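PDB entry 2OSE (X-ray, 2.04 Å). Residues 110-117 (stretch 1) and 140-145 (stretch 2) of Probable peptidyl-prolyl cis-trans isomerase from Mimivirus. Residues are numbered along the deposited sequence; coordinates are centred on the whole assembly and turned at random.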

# COMPACT_ATOMS: atom_id res chain seq x y z
N GLU A 110 12.29 -16.93 -18.15
CA GLU A 110 11.68 -18.17 -17.70
C GLU A 110 11.72 -18.23 -16.18
O GLU A 110 12.73 -17.85 -15.56
CB GLU A 110 12.42 -19.39 -18.24
CG GLU A 110 12.31 -19.65 -19.73
CD GLU A 110 13.09 -20.92 -20.13
OE1 GLU A 110 14.12 -20.77 -20.82
OE2 GLU A 110 12.69 -22.05 -19.73
N PRO A 111 10.62 -18.73 -15.57
CA PRO A 111 10.61 -19.07 -14.15
C PRO A 111 11.76 -20.01 -13.81
O PRO A 111 12.14 -20.86 -14.64
CB PRO A 111 9.29 -19.84 -13.98
CG PRO A 111 8.41 -19.40 -15.09
CD PRO A 111 9.32 -18.97 -16.22
N ILE A 112 12.29 -19.89 -12.59
CA ILE A 112 13.32 -20.81 -12.12
C ILE A 112 12.72 -21.89 -11.24
O ILE A 112 12.16 -21.57 -10.20
CB ILE A 112 14.48 -20.08 -11.32
CG1 ILE A 112 15.06 -18.95 -12.16
CG2 ILE A 112 15.57 -21.08 -10.91
CD1 ILE A 112 15.81 -17.89 -11.35
N PRO A 113 12.83 -23.17 -11.64
CA PRO A 113 12.31 -24.29 -10.87
C PRO A 113 13.02 -24.50 -9.55
O PRO A 113 14.19 -24.13 -9.44
CB PRO A 113 12.55 -25.51 -11.78
CG PRO A 113 12.62 -24.93 -13.13
CD PRO A 113 13.39 -23.64 -12.93
N PRO A 114 12.33 -25.10 -8.57
CA PRO A 114 12.95 -25.34 -7.29
C PRO A 114 13.89 -26.55 -7.33
O PRO A 114 13.72 -27.51 -6.58
CB PRO A 114 11.76 -25.55 -6.34
CG PRO A 114 10.58 -25.92 -7.22
CD PRO A 114 10.95 -25.63 -8.64
N VAL A 115 14.90 -26.49 -8.20
CA VAL A 115 15.90 -27.56 -8.23
C VAL A 115 17.08 -27.14 -7.37
O VAL A 115 17.94 -26.41 -7.84
CB VAL A 115 16.40 -27.87 -9.66
CG1 VAL A 115 17.34 -29.08 -9.63
CG2 VAL A 115 15.25 -28.14 -10.60
N PHE A 116 17.10 -27.61 -6.13
CA PHE A 116 18.12 -27.20 -5.16
C PHE A 116 19.35 -28.09 -5.19
O PHE A 116 19.32 -29.22 -5.72
CB PHE A 116 17.56 -27.14 -3.73
CG PHE A 116 16.38 -26.22 -3.57
CD1 PHE A 116 16.26 -25.08 -4.36
CD2 PHE A 116 15.40 -26.49 -2.64
CE1 PHE A 116 15.18 -24.22 -4.23
CE2 PHE A 116 14.30 -25.64 -2.50
CZ PHE A 116 14.20 -24.50 -3.30
N GLY A 117 20.43 -27.58 -4.63
CA GLY A 117 21.68 -28.30 -4.67
C GLY A 117 21.74 -29.27 -3.53
O GLY A 117 20.72 -29.60 -2.91
N ASN A 140 2.23 -24.47 -8.55
CA ASN A 140 3.64 -24.87 -8.56
C ASN A 140 4.55 -23.70 -8.13
O ASN A 140 4.33 -22.57 -8.55
CB ASN A 140 4.08 -25.37 -9.95
CG ASN A 140 3.28 -26.59 -10.47
OD1 ASN A 140 2.85 -27.46 -9.71
ND2 ASN A 140 3.12 -26.66 -11.78
N ARG A 141 5.57 -24.01 -7.34
CA ARG A 141 6.57 -23.07 -6.82
C ARG A 141 7.68 -22.72 -7.82
O ARG A 141 8.25 -23.61 -8.46
CB ARG A 141 7.15 -23.68 -5.53
CG ARG A 141 8.31 -22.94 -4.86
CD ARG A 141 8.56 -23.46 -3.45
NE ARG A 141 9.54 -24.56 -3.36
CZ ARG A 141 9.25 -25.84 -3.05
NH1 ARG A 141 8.01 -26.23 -2.80
NH2 ARG A 141 10.23 -26.74 -2.99
N TYR A 142 7.98 -21.43 -7.95
CA TYR A 142 9.08 -20.94 -8.79
C TYR A 142 9.80 -19.78 -8.10
O TYR A 142 9.30 -19.23 -7.14
CB TYR A 142 8.61 -20.50 -10.18
CG TYR A 142 8.16 -21.65 -11.09
CD1 TYR A 142 9.10 -22.45 -11.78
CD2 TYR A 142 6.80 -21.95 -11.24
CE1 TYR A 142 8.67 -23.53 -12.61
CE2 TYR A 142 6.36 -23.03 -12.06
CZ TYR A 142 7.30 -23.80 -12.73
OH TYR A 142 6.86 -24.84 -13.53
N TYR A 143 10.96 -19.41 -8.64
CA TYR A 143 11.75 -18.31 -8.13
C TYR A 143 12.08 -17.39 -9.26
O TYR A 143 11.96 -17.74 -10.45
CB TYR A 143 13.02 -18.81 -7.44
CG TYR A 143 12.71 -19.64 -6.23
CD1 TYR A 143 12.66 -19.07 -4.96
CD2 TYR A 143 12.46 -21.00 -6.34
CE1 TYR A 143 12.38 -19.82 -3.86
CE2 TYR A 143 12.16 -21.76 -5.25
CZ TYR A 143 12.11 -21.17 -4.01
OH TYR A 143 11.85 -21.93 -2.89
N ASP A 144 12.47 -16.18 -8.90
CA ASP A 144 12.90 -15.20 -9.86
C ASP A 144 14.02 -14.32 -9.23
O ASP A 144 14.75 -14.77 -8.32
CB ASP A 144 11.68 -14.41 -10.45
CG ASP A 144 10.81 -13.74 -9.39
OD1 ASP A 144 11.30 -13.49 -8.24
OD2 ASP A 144 9.61 -13.43 -9.71
N SER A 145 14.15 -13.10 -9.73
CA SER A 145 15.09 -12.10 -9.23
C SER A 145 14.80 -11.55 -7.81
O SER A 145 15.65 -10.84 -7.24
CB SER A 145 15.12 -10.93 -10.22
OG SER A 145 13.80 -10.40 -10.38

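The backbones of the two stretches meet in a single antiparallel bridge between I112 and Y143, whose CA atoms lie 5.0 Å apart. Both of its hydrogen bonds are present: I112 N donates to Y143 O at 3.1 Å (angle at H 160°), and Y143 N to I112 O at 2.9 Å (149°). I112 O also receives a CA-H...O contact from Y142 CA at 3.4 Å. The bridge is single, and the end-to-end directions of the touching parts differ by 107°. Two residues on from I112, P114 has no amide hydrogen to offer, and P114 CD lies 3.4 Å from R141 O.

Side chains extend the contact, bringing the summed buried surface to 450 Å². P111 CB packs 3.4 Å from Y142 CD1, while P113 CG comes within 4.2 Å of Y142 CE1, so one tyrosine ring serves two compact prolines. I112 and Y143 are both buried, with I112 CB 4.3 Å from Y143 CB. P114 CB reaches the edge of the Y143 ring, 4.0 Å from Y143 CE2, and its CG lies over one face of the R141 guanidinium, a flat group that accepts apolar packing. F116 points its CA-to-CB bond sideways, yet its ring end approaches: F116 CZ is 3.9 Å from Y143 CE2, with ring planes at 62°. Y143 OH, near the plane of the F116 ring, is hydrogen-bonded elsewhere in the structure.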